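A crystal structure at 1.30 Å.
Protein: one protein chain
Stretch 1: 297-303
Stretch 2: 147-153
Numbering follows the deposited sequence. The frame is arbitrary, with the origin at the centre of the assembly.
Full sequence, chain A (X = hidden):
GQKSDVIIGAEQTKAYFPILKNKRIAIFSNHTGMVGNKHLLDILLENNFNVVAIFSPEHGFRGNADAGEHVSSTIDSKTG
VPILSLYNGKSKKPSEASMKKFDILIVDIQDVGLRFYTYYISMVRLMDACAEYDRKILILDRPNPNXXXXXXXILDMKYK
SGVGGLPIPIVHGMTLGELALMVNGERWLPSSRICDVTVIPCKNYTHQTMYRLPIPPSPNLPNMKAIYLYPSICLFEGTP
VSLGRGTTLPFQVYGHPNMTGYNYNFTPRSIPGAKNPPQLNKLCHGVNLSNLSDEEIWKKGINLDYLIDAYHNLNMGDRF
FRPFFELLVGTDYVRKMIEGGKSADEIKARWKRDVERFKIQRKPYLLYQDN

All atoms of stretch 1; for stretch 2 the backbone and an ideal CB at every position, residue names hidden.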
# COMPACT_ATOMS: atom_id res chain seq x y z
N ILE A 297 15.97 -0.88 -10.75
CA ILE A 297 15.16 -1.18 -9.52
C ILE A 297 14.24 -2.37 -9.89
O ILE A 297 14.12 -3.34 -9.13
CB ILE A 297 14.44 0.06 -9.03
CG1 ILE A 297 15.45 1.17 -8.62
CG2 ILE A 297 13.48 -0.31 -7.91
CD1 ILE A 297 14.89 2.57 -8.44
N TRP A 298 13.57 -2.29 -11.06
CA TRP A 298 12.63 -3.37 -11.47
C TRP A 298 13.33 -4.69 -11.60
O TRP A 298 12.80 -5.73 -11.25
CB TRP A 298 11.91 -3.01 -12.79
CG TRP A 298 11.18 -1.72 -12.76
CD1 TRP A 298 10.70 -1.05 -11.67
CD2 TRP A 298 10.88 -0.91 -13.89
NE1 TRP A 298 10.13 0.12 -12.07
CE2 TRP A 298 10.19 0.22 -13.43
CE3 TRP A 298 11.05 -1.09 -15.28
CZ2 TRP A 298 9.72 1.22 -14.28
CZ3 TRP A 298 10.61 -0.07 -16.12
CH2 TRP A 298 9.95 1.06 -15.62
N LYS A 299 14.58 -4.68 -12.09
CA LYS A 299 15.28 -5.91 -12.25
C LYS A 299 15.46 -6.68 -10.94
O LYS A 299 15.38 -7.91 -10.91
CB LYS A 299 16.64 -5.62 -12.88
CG LYS A 299 17.42 -6.88 -13.23
CD LYS A 299 18.81 -6.49 -13.80
CE LYS A 299 19.79 -6.00 -12.71
NZ LYS A 299 19.54 -4.61 -12.15
N LYS A 300 15.69 -5.95 -9.84
CA LYS A 300 16.06 -6.60 -8.60
C LYS A 300 14.90 -6.86 -7.66
O LYS A 300 15.08 -7.63 -6.73
CB LYS A 300 17.13 -5.72 -7.91
CG LYS A 300 18.44 -5.73 -8.74
CD LYS A 300 19.61 -5.17 -7.98
CE LYS A 300 20.90 -5.19 -8.79
NZ LYS A 300 22.05 -4.54 -8.05
N GLY A 301 13.75 -6.21 -7.84
CA GLY A 301 12.64 -6.48 -6.90
C GLY A 301 13.06 -6.21 -5.48
O GLY A 301 13.79 -5.26 -5.22
N ILE A 302 12.57 -6.99 -4.52
CA ILE A 302 13.03 -6.80 -3.14
C ILE A 302 14.52 -7.11 -3.09
O ILE A 302 14.94 -8.20 -3.45
CB ILE A 302 12.26 -7.67 -2.17
CG1 ILE A 302 10.78 -7.27 -2.14
CG2 ILE A 302 12.88 -7.63 -0.75
CD1 ILE A 302 9.89 -8.24 -1.34
N ASN A 303 15.29 -6.14 -2.68
CA ASN A 303 16.73 -6.18 -2.69
C ASN A 303 17.22 -6.04 -1.26
O ASN A 303 17.18 -4.92 -0.71
CB ASN A 303 17.26 -5.06 -3.56
CG ASN A 303 18.75 -5.12 -3.71
OD1 ASN A 303 19.41 -5.94 -3.08
ND2 ASN A 303 19.31 -4.22 -4.55
N UNK A 147 2.47 -3.63 -9.49
CA UNK A 147 1.68 -4.77 -9.93
C UNK A 147 2.38 -5.69 -10.88
O UNK A 147 1.79 -6.70 -11.28
CB UNK A 147 0.39 -4.28 -10.59
N UNK A 148 3.62 -5.37 -11.23
CA UNK A 148 4.36 -6.07 -12.25
C UNK A 148 5.12 -7.26 -11.71
O UNK A 148 5.76 -7.98 -12.51
CB UNK A 148 5.33 -5.11 -12.94
N UNK A 149 5.11 -7.48 -10.41
CA UNK A 149 5.80 -8.62 -9.82
C UNK A 149 5.16 -9.02 -8.53
O UNK A 149 4.32 -8.31 -7.99
CB UNK A 149 7.28 -8.31 -9.59
N UNK A 150 5.59 -10.17 -8.03
CA UNK A 150 5.22 -10.75 -6.74
C UNK A 150 6.54 -11.08 -6.05
O UNK A 150 7.45 -11.65 -6.68
CB UNK A 150 4.33 -11.98 -6.89
N UNK A 151 6.69 -10.73 -4.76
CA UNK A 151 7.97 -10.98 -4.11
C UNK A 151 7.81 -10.99 -2.60
O UNK A 151 6.94 -10.37 -2.02
CB UNK A 151 9.00 -9.93 -4.53
N UNK A 152 8.77 -11.68 -1.99
CA UNK A 152 8.88 -11.75 -0.55
C UNK A 152 8.14 -12.96 0.04
O UNK A 152 7.34 -13.60 -0.61
CB UNK A 152 8.34 -10.46 0.07
N UNK A 153 8.47 -13.29 1.30
CA UNK A 153 7.78 -14.36 1.98
C UNK A 153 6.29 -14.10 2.11
O UNK A 153 5.89 -12.95 2.32
CB UNK A 153 8.39 -14.58 3.36

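Position 147 lies out of reach of stretch 1, and its phi/psi of -82/-2 would admit almost any residue. The deposited residue is Gly147.

At position 148 the CA-to-CB bond points toward stretch 1, yet nothing of that stretch lies within 5.5 Å of an ideal CB. The partner across the gap is the indole of Trp298, and CA of position 148 and CA of Trp298 stand 8.7 Å apart. A small side chain would fall short, whereas a long aliphatic side chain or an aromatic ring could bridge the space. The residue is His148, with chi1 in p. Its NE2 comes to 3.8 Å from CD1 of Trp298, and the pair is edge-to-face: the edge of the imidazole is directed at the face of the indole, with the planes at 66° and the centroid of the five-membered ring of Trp298 5.1 Å from that of His148.

Position 149 also points toward stretch 1, with no atom of stretch 1 within 5.5 Å of an ideal CB, in an extended conformation. Within reach of a long side chain the helix has ended at Gly301, where bare backbone is presented. A long, flat side chain would suit, tyrosine or phenylalanine for example. Tyr149 takes the place, chi1 again p, and lays its CE2 3.6 Å from CA of Gly301. That packing uses the absence of a side chain: a CB on Gly301 would come within a tight 3.2 Å of CE2 of Tyr149, while the positive phi there favours glycine independently.

Position 150 is extended, its CB out of reach of stretch 1. Many residues would do, beta-branched ones included; it is Val150.

Position 151 is the closest backbone approach to Ile302, with CA of position 151 and CA of Ile302 6.6 Å apart and CB directed toward stretch 1. Just past the helix end, the N-H of Ile302 needs an acceptor, so a short side chain carrying oxygen, Asp or Asn above all, is the natural answer. Asp151 provides it: N of Ile302 donates to OD2 of Asp151 at 2.9 Å and 156°. OD1 of Asp151 takes a weak hydrogen bond from the backbone N of position 152, 3.0 Å away. A CB on Gly301 would clash with OD2 of Asp151, at 2.7 Å.

Position 152 has phi/psi of 93/164, which would jam a CB against the preceding carbonyl O; that CB would also sit a tight 3.0 Å from CD1 of Ile302. Both point to glycine. The N of Gly152 lies 3.7 Å from CD1 of Ile302.

Position 153, at -61/148, suits proline among others; Pro153 makes no contact.

Stretch 2 147-153: GHYVDGP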
# COMPACT_ATOMS: atom_id res chain seq x y z
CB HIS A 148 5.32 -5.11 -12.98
CG HIS A 148 6.24 -4.37 -12.05
ND1 HIS A 148 5.76 -3.40 -11.19
CD2 HIS A 148 7.57 -4.46 -11.83
CE1 HIS A 148 6.78 -2.93 -10.48
NE2 HIS A 148 7.90 -3.54 -10.85
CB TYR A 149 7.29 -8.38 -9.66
CG TYR A 149 7.75 -7.39 -8.62
CD1 TYR A 149 7.40 -6.05 -8.65
CD2 TYR A 149 8.61 -7.82 -7.58
CE1 TYR A 149 7.93 -5.16 -7.67
CE2 TYR A 149 9.11 -6.95 -6.66
CZ TYR A 149 8.79 -5.62 -6.71
OH TYR A 149 9.36 -4.77 -5.80
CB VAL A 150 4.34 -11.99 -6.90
CG1 VAL A 150 3.96 -12.59 -5.53
CG2 VAL A 150 3.09 -11.64 -7.74
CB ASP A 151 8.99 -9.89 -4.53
CG ASP A 151 10.41 -10.37 -4.62
OD1 ASP A 151 10.68 -11.54 -4.36
OD2 ASP A 151 11.25 -9.49 -4.97
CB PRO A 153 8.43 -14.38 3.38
CG PRO A 153 9.54 -13.51 3.35
CD PRO A 153 9.39 -12.57 2.19
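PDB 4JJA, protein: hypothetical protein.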